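Side-chain contacts in BexL (Amycolatopsis orientalis, PDB 4XRW), which probably cyclises and aromatises the nascent polyketide chain as a di-domain aromatase/cyclase of the type II polyketide synthase pathway to BE-7585A: residues L197-E200 / H204-S207; M222-R225 / V231-T234; H129-V134 / A142-A147; F97-S102 / A107-T112. All blocks are in the same frame, centred on the assembly; numbering follows the deposited sequence.

Contact 1. Residues L197-E200 / H204-S207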
loop_
_atom_site.group_PDB
_atom_site.type_symbol
_atom_site.label_atom_id
_atom_site.label_comp_id
_atom_site.label_asym_id
_atom_site.label_seq_id
_atom_site.Cartn_x
_atom_site.Cartn_y
_atom_site.Cartn_z
ATOM N N LEU A 197 -7.019 6.206 21.034
ATOM C CA LEU A 197 -6.671 7.109 22.132
ATOM C C LEU A 197 -6.018 8.405 21.676
ATOM O O LEU A 197 -5.672 9.265 22.501
ATOM C CB LEU A 197 -5.743 6.370 23.102
ATOM C CG LEU A 197 -6.287 5.061 23.702
ATOM C CD1 LEU A 197 -5.256 4.424 24.595
ATOM C CD2 LEU A 197 -7.598 5.277 24.505
ATOM N N TRP A 198 -5.798 8.559 20.369
ATOM C CA TRP A 198 -5.093 9.736 19.874
ATOM C C TRP A 198 -5.852 11.049 20.020
ATOM O O TRP A 198 -5.231 12.098 20.026
ATOM C CB TRP A 198 -4.708 9.543 18.400
ATOM C CG TRP A 198 -3.583 8.622 18.146
ATOM C CD1 TRP A 198 -2.854 7.914 19.055
ATOM C CD2 TRP A 198 -3.048 8.286 16.864
ATOM N NE1 TRP A 198 -1.888 7.172 18.429
ATOM C CE2 TRP A 198 -1.974 7.382 17.082
ATOM C CE3 TRP A 198 -3.359 8.667 15.559
ATOM C CZ2 TRP A 198 -1.219 6.867 16.053
ATOM C CZ3 TRP A 198 -2.599 8.144 14.527
ATOM C CH2 TRP A 198 -1.552 7.240 14.781
ATOM N N ALA A 199 -7.187 11.022 20.137
ATOM C CA ALA A 199 -7.899 12.275 20.341
ATOM C C ALA A 199 -7.571 12.859 21.728
ATOM O O ALA A 199 -7.682 14.060 21.911
ATOM C CB ALA A 199 -9.402 12.097 20.189
ATOM N N GLU A 200 -7.151 12.021 22.669
ATOM C CA GLU A 200 -6.796 12.510 24.014
ATOM C C GLU A 200 -5.278 12.669 24.176
ATOM O O GLU A 200 -4.817 13.335 25.112
ATOM C CB GLU A 200 -7.402 11.593 25.095
ATOM C CG GLU A 200 -6.692 10.300 25.387
ATOM C CD GLU A 200 -7.644 9.112 25.714
ATOM O OE1 GLU A 200 -7.398 8.415 26.739
ATOM O OE2 GLU A 200 -8.608 8.852 24.939
ATOM N N HIS A 204 -3.197 17.604 17.570
ATOM C CA HIS A 204 -3.748 17.910 16.252
ATOM C C HIS A 204 -4.972 17.014 15.898
ATOM O O HIS A 204 -5.650 17.239 14.887
ATOM C CB HIS A 204 -2.636 17.798 15.181
ATOM C CG HIS A 204 -1.818 16.528 15.232
ATOM N ND1 HIS A 204 -2.013 15.489 14.343
ATOM C CD2 HIS A 204 -0.783 16.147 16.031
ATOM C CE1 HIS A 204 -1.154 14.517 14.605
ATOM N NE2 HIS A 204 -0.391 14.895 15.615
ATOM N N VAL A 205 -5.275 16.044 16.748
ATOM C CA VAL A 205 -6.365 15.068 16.503
ATOM C C VAL A 205 -7.607 15.379 17.336
ATOM O O VAL A 205 -7.571 15.367 18.569
ATOM C CB VAL A 205 -5.877 13.629 16.810
ATOM C CG1 VAL A 205 -7.023 12.588 16.600
ATOM C CG2 VAL A 205 -4.696 13.312 15.963
ATOM N N SER A 206 -8.717 15.705 16.681
ATOM C CA SER A 206 -9.944 16.057 17.419
ATOM C C SER A 206 -10.907 14.916 17.617
ATOM O O SER A 206 -11.726 14.944 18.519
ATOM C CB SER A 206 -10.681 17.194 16.701
ATOM O OG SER A 206 -10.950 16.783 15.395
ATOM N N SER A 207 -10.819 13.885 16.787
ATOM C CA SER A 207 -11.747 12.770 16.876
ATOM C C SER A 207 -11.187 11.599 16.087
ATOM O O SER A 207 -10.484 11.838 15.084
ATOM C CB SER A 207 -13.103 13.189 16.316
ATOM O OG SER A 207 -14.087 12.186 16.491
#
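Val205 packs against the backbone of Trp198 and Ala199 where, in the second domain of this helix-grip protein, the short helix 198-201 turns back into the outermost strand 205-212. Its CB, directed at the helix, comes 3.6 Å from Trp198 O. With CG1 anti to the backbone N (chi1 178°), that methyl is laid along the Trp198-Ala199 peptide, 3.9 Å from Ala199 N. The same methyl stands 4.2 Å from Trp198 CB, so the tryptophan meets the valine with the root of its side chain and not with its ring. Ala199 answers with two atoms: Ala199 CA approaches Val205 O at 3.6 Å in a CA-H...O contact (151° at the hydrogen), and Ala199 CB lies 4.0 Å from Ser206 O. Between the segments the evidence is thus of van der Waals contact and one weak polar approach, over a modest 174 Å² of buried surface.

One shell out, strand 217-225 supports both sides. The Trp198 side chain touches Leu220 and Met222, and Val205 also touches Met222. What probably fixes the turn of the buried indole is its N-H, since Trp198 NE1 is hydrogen-bonded to Phe191 O.

Contact 2. Residues M222-R225 / V231-T234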
loop_
_atom_site.group_PDB
_atom_site.type_symbol
_atom_site.label_atom_id
_atom_site.label_comp_id
_atom_site.label_asym_id
_atom_site.label_seq_id
_atom_site.Cartn_x
_atom_site.Cartn_y
_atom_site.Cartn_z
ATOM N N MET A 222 -9.720 9.528 10.969
ATOM C CA MET A 222 -9.494 10.544 11.999
ATOM C C MET A 222 -9.666 11.948 11.505
ATOM O O MET A 222 -9.510 12.231 10.334
ATOM C CB MET A 222 -8.128 10.360 12.627
ATOM C CG MET A 222 -6.983 10.369 11.732
ATOM S SD MET A 222 -5.526 9.863 12.701
ATOM C CE MET A 222 -4.576 11.369 12.669
ATOM N N ASP A 223 -10.077 12.796 12.449
ATOM C CA ASP A 223 -10.257 14.214 12.266
ATOM C C ASP A 223 -9.066 14.964 12.799
ATOM O O ASP A 223 -8.664 14.767 13.964
ATOM C CB ASP A 223 -11.495 14.693 13.006
ATOM C CG ASP A 223 -12.775 14.357 12.299
ATOM O OD1 ASP A 223 -12.765 13.642 11.261
ATOM O OD2 ASP A 223 -13.811 14.803 12.805
ATOM N N THR A 224 -8.488 15.796 11.957
ATOM C CA THR A 224 -7.305 16.554 12.335
ATOM C C THR A 224 -7.470 18.027 11.999
ATOM O O THR A 224 -8.288 18.382 11.165
ATOM C CB THR A 224 -6.079 16.061 11.631
ATOM O OG1 THR A 224 -6.323 16.071 10.220
ATOM C CG2 THR A 224 -5.762 14.658 12.069
ATOM N N ARG A 225 -6.683 18.865 12.668
ATOM C CA ARG A 225 -6.568 20.264 12.279
ATOM C C ARG A 225 -5.146 20.522 11.846
ATOM O O ARG A 225 -4.215 20.211 12.580
ATOM C CB ARG A 225 -6.938 21.193 13.427
ATOM C CG ARG A 225 -6.753 22.665 13.027
ATOM C CD ARG A 225 -6.922 23.612 14.187
ATOM N NE ARG A 225 -8.268 24.157 14.251
ATOM C CZ ARG A 225 -9.085 24.048 15.295
ATOM N NH1 ARG A 225 -8.715 23.390 16.395
ATOM N NH2 ARG A 225 -10.287 24.610 15.243
ATOM N N VAL A 231 -9.184 21.865 8.253
ATOM C CA VAL A 231 -9.471 20.643 8.985
ATOM C C VAL A 231 -9.774 19.501 8.013
ATOM O O VAL A 231 -10.178 19.718 6.868
ATOM C CB VAL A 231 -10.637 20.831 9.976
ATOM C CG1 VAL A 231 -10.261 21.827 11.055
ATOM C CG2 VAL A 231 -11.920 21.270 9.257
ATOM N N HIS A 232 -9.538 18.285 8.474
ATOM C CA HIS A 232 -9.590 17.114 7.609
ATOM C C HIS A 232 -10.197 15.905 8.282
ATOM O O HIS A 232 -10.183 15.768 9.502
ATOM C CB HIS A 232 -8.198 16.778 7.125
ATOM C CG HIS A 232 -7.551 17.891 6.376
ATOM N ND1 HIS A 232 -6.578 18.695 6.932
ATOM C CD2 HIS A 232 -7.772 18.371 5.128
ATOM C CE1 HIS A 232 -6.206 19.603 6.050
ATOM N NE2 HIS A 232 -6.915 19.431 4.949
ATOM N N THR A 233 -10.782 15.039 7.457
ATOM C CA THR A 233 -11.233 13.725 7.866
ATOM C C THR A 233 -10.609 12.742 6.865
ATOM O O THR A 233 -10.861 12.842 5.679
ATOM C CB THR A 233 -12.752 13.582 7.888
ATOM O OG1 THR A 233 -13.319 14.561 8.777
ATOM C CG2 THR A 233 -13.131 12.211 8.380
ATOM N N THR A 234 -9.769 11.847 7.370
ATOM C CA THR A 234 -8.874 11.045 6.552
ATOM C C THR A 234 -8.919 9.588 6.969
ATOM O O THR A 234 -8.932 9.296 8.159
ATOM C CB THR A 234 -7.420 11.541 6.696
ATOM O OG1 THR A 234 -7.403 12.976 6.515
ATOM C CG2 THR A 234 -6.552 10.904 5.648
HETATM O O HOH W 1 -7.439 13.764 9.125
HETATM O O HOH W 2 -4.695 17.719 9.205
#
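Met222-Arg225 and Val231-Thr234 pair as antiparallel strands of a beta hairpin, 217-225 with 231-241, in the sheet of the second helix-grip domain. The strand axes are 4.7 Å apart with their directions at 157°. Met222 with Thr234 and Thr224 with His232 are the hydrogen-bonded pairs, each exchanging two N-H...O bonds.

The face carrying Asp223, Arg225, Val231 and Thr233 adds side-chain contacts over the non-hydrogen-bonded pairs. Asp223 and Thr233 run side by side, and the Thr233 OG1 hydroxyl donates to Asp223 OD1 at 2.7 Å. It comes from above the carboxylate, 51° out of its plane. Thr233 holds OG1 beside its own backbone N (chi1 -58°), which turns the hydroxyl to the aspartate. An alanine at Asp223 would remove the carboxylate and is likely to leave the Thr233 hydroxyl without this acceptor and able to turn. Farther along, the aliphatic part of Arg225 lies beside Val231, Arg225 CG being 4.1 Å from Val231 CG1.

On the other face, Thr224 OG1 stands at the edge of the His232 ring, near its plane, and 3.7 Å from His232 CB. Strand 205-212 continues the sheet beyond Asp223, whose backbone pairs with Ser206 and Ser207 there. A water bridges the hairpin on the Thr224 side, donating to Met222 O at 2.8 Å. The same water is hydrogen-bonded to Thr224 OG1 and, at 2.7 Å, to Thr234 OG1.

Contact 3. Residues H129-V134 / A142-A147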
loop_
_atom_site.group_PDB
_atom_site.type_symbol
_atom_site.label_atom_id
_atom_site.label_comp_id
_atom_site.label_asym_id
_atom_site.label_seq_id
_atom_site.Cartn_x
_atom_site.Cartn_y
_atom_site.Cartn_z
ATOM N N HIS A 129 -5.466 -15.568 -16.732
ATOM C CA HIS A 129 -6.110 -16.279 -15.627
ATOM C C HIS A 129 -6.620 -17.613 -16.080
ATOM O O HIS A 129 -6.987 -17.799 -17.250
ATOM C CB HIS A 129 -7.260 -15.457 -15.039
ATOM C CG HIS A 129 -6.815 -14.264 -14.258
ATOM N ND1 HIS A 129 -6.594 -13.027 -14.835
ATOM C CD2 HIS A 129 -6.531 -14.120 -12.944
ATOM C CE1 HIS A 129 -6.192 -12.179 -13.909
ATOM N NE2 HIS A 129 -6.146 -12.816 -12.753
ATOM N N ALA A 130 -6.659 -18.548 -15.143
ATOM C CA ALA A 130 -7.275 -19.832 -15.370
ATOM C C ALA A 130 -8.132 -20.105 -14.156
ATOM O O ALA A 130 -7.627 -20.029 -13.037
ATOM C CB ALA A 130 -6.218 -20.902 -15.554
ATOM N N TYR A 131 -9.404 -20.418 -14.354
ATOM C CA TYR A 131 -10.283 -20.630 -13.220
ATOM C C TYR A 131 -11.381 -21.615 -13.500
ATOM O O TYR A 131 -11.726 -21.898 -14.658
ATOM C CB TYR A 131 -10.910 -19.306 -12.782
ATOM C CG TYR A 131 -11.404 -18.493 -13.936
ATOM C CD1 TYR A 131 -12.716 -18.565 -14.360
ATOM C CD2 TYR A 131 -10.533 -17.669 -14.622
ATOM C CE1 TYR A 131 -13.158 -17.807 -15.446
ATOM C CE2 TYR A 131 -10.943 -16.936 -15.673
ATOM C CZ TYR A 131 -12.244 -17.003 -16.099
ATOM O OH TYR A 131 -12.582 -16.232 -17.169
ATOM N N ARG A 132 -11.957 -22.121 -12.419
ATOM C CA ARG A 132 -13.182 -22.875 -12.556
ATOM C C ARG A 132 -14.071 -22.684 -11.353
ATOM O O ARG A 132 -13.644 -22.227 -10.286
ATOM C CB ARG A 132 -12.903 -24.355 -12.800
ATOM C CG ARG A 132 -11.909 -25.017 -11.895
ATOM C CD ARG A 132 -11.800 -26.512 -12.244
ATOM N NE ARG A 132 -13.094 -27.182 -12.109
ATOM C CZ ARG A 132 -13.268 -28.489 -11.932
ATOM N NH1 ARG A 132 -12.229 -29.309 -11.853
ATOM N NH2 ARG A 132 -14.499 -28.977 -11.829
ATOM N N ALA A 133 -15.325 -23.022 -11.563
ATOM C CA ALA A 133 -16.356 -22.852 -10.573
ATOM C C ALA A 133 -16.537 -24.167 -9.824
ATOM O O ALA A 133 -16.227 -25.239 -10.351
ATOM C CB ALA A 133 -17.673 -22.400 -11.247
ATOM N N VAL A 134 -17.045 -24.088 -8.604
ATOM C CA VAL A 134 -17.272 -25.281 -7.805
ATOM C C VAL A 134 -18.365 -26.098 -8.508
ATOM O O VAL A 134 -19.416 -25.574 -8.829
ATOM C CB VAL A 134 -17.668 -24.923 -6.366
ATOM C CG1 VAL A 134 -18.106 -26.159 -5.611
ATOM C CG2 VAL A 134 -16.511 -24.211 -5.641
ATOM N N ALA A 142 -20.103 -18.021 -15.055
ATOM C CA ALA A 142 -20.329 -16.740 -15.756
ATOM C C ALA A 142 -20.046 -15.534 -14.873
ATOM O O ALA A 142 -19.510 -14.507 -15.310
ATOM C CB ALA A 142 -21.771 -16.679 -16.243
ATOM N N TRP A 143 -20.490 -15.643 -13.636
ATOM C CA TRP A 143 -20.230 -14.634 -12.631
ATOM C C TRP A 143 -18.723 -14.433 -12.435
ATOM O O TRP A 143 -18.226 -13.296 -12.379
ATOM C CB TRP A 143 -20.896 -15.064 -11.346
ATOM C CG TRP A 143 -20.880 -14.082 -10.313
ATOM C CD1 TRP A 143 -21.853 -13.183 -10.041
ATOM C CD2 TRP A 143 -19.850 -13.876 -9.351
ATOM N NE1 TRP A 143 -21.504 -12.438 -8.950
ATOM C CE2 TRP A 143 -20.275 -12.836 -8.512
ATOM C CE3 TRP A 143 -18.621 -14.490 -9.102
ATOM C CZ2 TRP A 143 -19.508 -12.375 -7.451
ATOM C CZ3 TRP A 143 -17.847 -14.025 -8.057
ATOM C CH2 TRP A 143 -18.298 -12.975 -7.242
ATOM N N ILE A 144 -17.989 -15.536 -12.309
ATOM C CA ILE A 144 -16.550 -15.438 -12.166
ATOM C C ILE A 144 -15.946 -14.776 -13.381
ATOM O O ILE A 144 -15.063 -13.954 -13.280
ATOM C CB ILE A 144 -15.875 -16.827 -11.988
ATOM C CG1 ILE A 144 -16.390 -17.478 -10.737
ATOM C CG2 ILE A 144 -14.366 -16.685 -11.931
ATOM C CD1 ILE A 144 -16.037 -18.949 -10.662
ATOM N N ASP A 145 -16.412 -15.175 -14.553
ATOM C CA ASP A 145 -15.878 -14.643 -15.798
ATOM C C ASP A 145 -15.973 -13.123 -15.853
ATOM O O ASP A 145 -15.017 -12.456 -16.218
ATOM C CB ASP A 145 -16.621 -15.256 -16.971
ATOM C CG ASP A 145 -15.812 -15.247 -18.195
ATOM O OD1 ASP A 145 -15.092 -16.255 -18.429
ATOM O OD2 ASP A 145 -15.863 -14.206 -18.876
ATOM N N ARG A 146 -17.111 -12.581 -15.447
ATOM C CA ARG A 146 -17.314 -11.153 -15.471
ATOM C C ARG A 146 -16.454 -10.463 -14.434
ATOM O O ARG A 146 -15.942 -9.374 -14.665
ATOM C CB ARG A 146 -18.796 -10.811 -15.252
ATOM C CG ARG A 146 -19.649 -11.110 -16.492
ATOM C CD ARG A 146 -21.031 -10.477 -16.424
ATOM N NE ARG A 146 -21.768 -11.056 -15.318
ATOM C CZ ARG A 146 -22.559 -12.115 -15.403
ATOM N NH1 ARG A 146 -22.792 -12.718 -16.568
ATOM N NH2 ARG A 146 -23.137 -12.562 -14.310
ATOM N N ALA A 147 -16.301 -11.123 -13.294
ATOM C CA ALA A 147 -15.489 -10.602 -12.207
ATOM C C ALA A 147 -14.037 -10.487 -12.628
ATOM O O ALA A 147 -13.400 -9.467 -12.373
ATOM C CB ALA A 147 -15.626 -11.498 -10.984
HETATM O O HOH W 3 -12.795 -13.352 -17.757
#
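Tyr131 holds CG between its backbone N and carbonyl carbon (chi1 45°), which sends the ring across to the helix, while Asp145 swings its carboxylate anti to N and back toward the strand. The two side chains cross at about a right angle, and Tyr131 OH donates to Asp145 OD1 at 2.8 Å. OD1 lies at the edge of the ring, in its plane, while the hydroxyl meets the carboxylate from above, 65° out of its plane. A water grips the same corner, donating to Tyr131 OH at 2.9 Å and to Asp145 O at 2.8 Å. Asp145 OD1 has a second partner, a salt bridge to Arg22 of strand 22-30, the outermost strand, next to 123-133.

Here the long helix 138-166 packs on the sheet of the first domain, the defining feature of the helix-grip fold. The short segments run at 149° with axes 8.6 Å apart, and Ile144 packs between them. Its CG2 comes obliquely to the ring, 3.5 Å from Tyr131 CD1, and its CD1 lies 3.9 Å from Ala133 CB. A phenylalanine in place of Tyr131 would remove the hydroxyl and would probably leave the bridging water and the Asp145 carboxylate without their shared link to the strand. The tyrosine side chain also touches Met109 of the adjoining strand and Val148, one helical turn beyond Ile144.

Contact 4. Residues F97-S102 / A107-T112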
loop_
_atom_site.group_PDB
_atom_site.type_symbol
_atom_site.label_atom_id
_atom_site.label_comp_id
_atom_site.label_asym_id
_atom_site.label_seq_id
_atom_site.Cartn_x
_atom_site.Cartn_y
_atom_site.Cartn_z
ATOM N N PHE A 97 0.970 -17.432 -10.500
ATOM C CA PHE A 97 0.457 -17.307 -9.138
ATOM C C PHE A 97 -0.789 -18.148 -8.987
ATOM O O PHE A 97 -1.465 -18.449 -9.970
ATOM C CB PHE A 97 0.184 -15.840 -8.777
ATOM C CG PHE A 97 -0.733 -15.122 -9.739
ATOM C CD1 PHE A 97 -2.096 -15.057 -9.494
ATOM C CD2 PHE A 97 -0.226 -14.485 -10.868
ATOM C CE1 PHE A 97 -2.951 -14.383 -10.360
ATOM C CE2 PHE A 97 -1.062 -13.805 -11.716
ATOM C CZ PHE A 97 -2.411 -13.746 -11.479
ATOM N N HIS A 98 -1.069 -18.553 -7.753
ATOM C CA HIS A 98 -2.192 -19.417 -7.446
ATOM C C HIS A 98 -2.767 -18.989 -6.096
ATOM O O HIS A 98 -2.070 -19.008 -5.093
ATOM C CB HIS A 98 -1.759 -20.883 -7.415
ATOM C CG HIS A 98 -0.781 -21.239 -8.494
ATOM N ND1 HIS A 98 -1.178 -21.618 -9.761
ATOM C CD2 HIS A 98 0.574 -21.235 -8.511
ATOM C CE1 HIS A 98 -0.112 -21.852 -10.505
ATOM N NE2 HIS A 98 0.965 -21.635 -9.769
ATOM N N GLN A 99 -4.030 -18.579 -6.103
ATOM C CA GLN A 99 -4.749 -18.180 -4.899
ATOM C C GLN A 99 -4.982 -19.407 -4.019
ATOM O O GLN A 99 -5.486 -20.417 -4.515
ATOM C CB GLN A 99 -6.066 -17.526 -5.327
ATOM C CG GLN A 99 -6.878 -16.821 -4.266
ATOM C CD GLN A 99 -8.093 -16.143 -4.894
ATOM O OE1 GLN A 99 -9.221 -16.640 -4.800
ATOM N NE2 GLN A 99 -7.853 -15.022 -5.583
ATOM N N GLU A 100 -4.600 -19.360 -2.745
ATOM C CA GLU A 100 -4.610 -20.590 -1.925
ATOM C C GLU A 100 -5.927 -20.952 -1.301
ATOM O O GLU A 100 -6.184 -22.143 -1.090
ATOM C CB GLU A 100 -3.568 -20.530 -0.804
ATOM C CG GLU A 100 -2.128 -20.439 -1.292
ATOM C CD GLU A 100 -1.102 -20.747 -0.220
ATOM O OE1 GLU A 100 -1.331 -20.411 0.960
ATOM O OE2 GLU A 100 -0.046 -21.349 -0.569
ATOM N N VAL A 101 -6.754 -19.960 -1.004
ATOM C CA VAL A 101 -8.072 -20.187 -0.452
ATOM C C VAL A 101 -9.016 -19.412 -1.356
ATOM O O VAL A 101 -8.874 -18.208 -1.534
ATOM C CB VAL A 101 -8.205 -19.708 1.023
ATOM C CG1 VAL A 101 -9.571 -20.071 1.603
ATOM C CG2 VAL A 101 -7.124 -20.332 1.877
ATOM N N SER A 102 -9.934 -20.118 -1.972
ATOM C CA SER A 102 -10.922 -19.465 -2.805
ATOM C C SER A 102 -12.280 -19.480 -2.137
ATOM O O SER A 102 -12.536 -20.308 -1.266
ATOM C CB SER A 102 -10.950 -20.133 -4.161
ATOM O OG SER A 102 -9.904 -19.560 -4.946
ATOM N N ALA A 107 -13.756 -22.374 -7.438
ATOM C CA ALA A 107 -13.094 -23.617 -7.024
ATOM C C ALA A 107 -11.584 -23.454 -7.060
ATOM O O ALA A 107 -10.875 -23.953 -6.179
ATOM C CB ALA A 107 -13.498 -24.760 -7.907
ATOM N N GLU A 108 -11.090 -22.795 -8.104
ATOM C CA GLU A 108 -9.705 -22.361 -8.109
ATOM C C GLU A 108 -9.470 -21.196 -9.068
ATOM O O GLU A 108 -10.195 -20.977 -10.040
ATOM C CB GLU A 108 -8.763 -23.522 -8.427
ATOM C CG GLU A 108 -9.004 -24.224 -9.743
ATOM C CD GLU A 108 -7.834 -25.149 -10.104
ATOM O OE1 GLU A 108 -7.857 -26.340 -9.702
ATOM O OE2 GLU A 108 -6.881 -24.672 -10.773
ATOM N N MET A 109 -8.467 -20.417 -8.695
ATOM C CA MET A 109 -8.062 -19.215 -9.384
ATOM C C MET A 109 -6.535 -19.154 -9.432
ATOM O O MET A 109 -5.863 -19.092 -8.391
ATOM C CB MET A 109 -8.606 -17.996 -8.669
ATOM C CG MET A 109 -8.232 -16.656 -9.276
ATOM S SD MET A 109 -9.041 -16.434 -10.869
ATOM C CE MET A 109 -10.743 -16.615 -10.460
ATOM N N SER A 110 -6.008 -19.149 -10.642
ATOM C CA SER A 110 -4.579 -18.985 -10.876
ATOM C C SER A 110 -4.364 -18.030 -12.038
ATOM O O SER A 110 -5.304 -17.683 -12.760
ATOM C CB SER A 110 -3.916 -20.314 -11.173
ATOM O OG SER A 110 -4.479 -20.854 -12.342
ATOM N N GLY A 111 -3.139 -17.570 -12.203
ATOM C CA GLY A 111 -2.848 -16.608 -13.241
ATOM C C GLY A 111 -1.368 -16.571 -13.563
ATOM O O GLY A 111 -0.541 -17.239 -12.923
ATOM N N THR A 112 -1.040 -15.780 -14.576
ATOM C CA THR A 112 0.319 -15.613 -15.010
ATOM C C THR A 112 0.499 -14.196 -15.496
ATOM O O THR A 112 -0.357 -13.672 -16.220
ATOM C CB THR A 112 0.702 -16.594 -16.162
ATOM O OG1 THR A 112 0.213 -17.904 -15.884
ATOM C CG2 THR A 112 2.196 -16.663 -16.321
HETATM O O HOH W 4 -7.539 -21.138 -5.916
#
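Phe97 lies flat over Gly111 in the tight half of this hairpin, where strands 94-99 and 106-117 run antiparallel. Its CG sits between the backbone N and the carbonyl carbon (chi1 55°), folding the ring back across the neighbouring strand. Gly111 CA then stands 3.6 Å from the centroid of the Phe97 ring, 22° off its normal, a CH-pi contact over the face, and Phe97 CE2 reaches to 3.3 Å from Gly111 C. A CB built on Gly111 would fall 2.2 Å from Phe97 CZ, so a side chain at this position would collide with the ring as it lies. Beneath the ring the pair exchanges two backbone bonds, Phe97 N to Gly111 O and Gly111 N to Phe97 O, each 2.9 Å. On the other face His98 ND1 packs 3.3 Å from Ser110 CB, while His98 NE2 is held by Glu87.

Toward the turn the packing slackens. Gln99 N still bonds to Met109 O at 3.0 Å, but a water then takes over from direct pairing: it accepts from Met109 N at 3.0 Å, donates to Gln99 O and is hydrogen-bonded to Ser102 OG. Exposed Ala107 and Glu108 end this side, both facing Arg132 of the next strand in a classic beta bulge. A MES molecule, probably from the crystallisation solution, lies about 4 Å from the Phe97 side chain, which is consistent with a place on the wall of the helix-grip pocket. The glycine covered by a cross-strand phenylalanine is the aromatic-glycine pair known from antiparallel sheets.

In the fold
From the N terminus, contact 4 comes first and closes the hairpin of strands 94-99 and 106-117. Contact 3 follows, closing the loop from strand 123-133 into helix 138-166. The two touch through strands 106-117 and 123-133, neighbours in the first sheet, as in the probable hydrogen bond from Ala107 N to Arg132 O. In the second domain, contact 1 closes the short turn from helix 198-201 to strand 205-212, and contact 2 closes the next hairpin, joined to it by sheet bonds between Ser206, Ser207 and Asp223. All four stand in series, none nested or crossed. Contacts 1 and 3 are about 45 Å apart between centres, with no touch between the pairs.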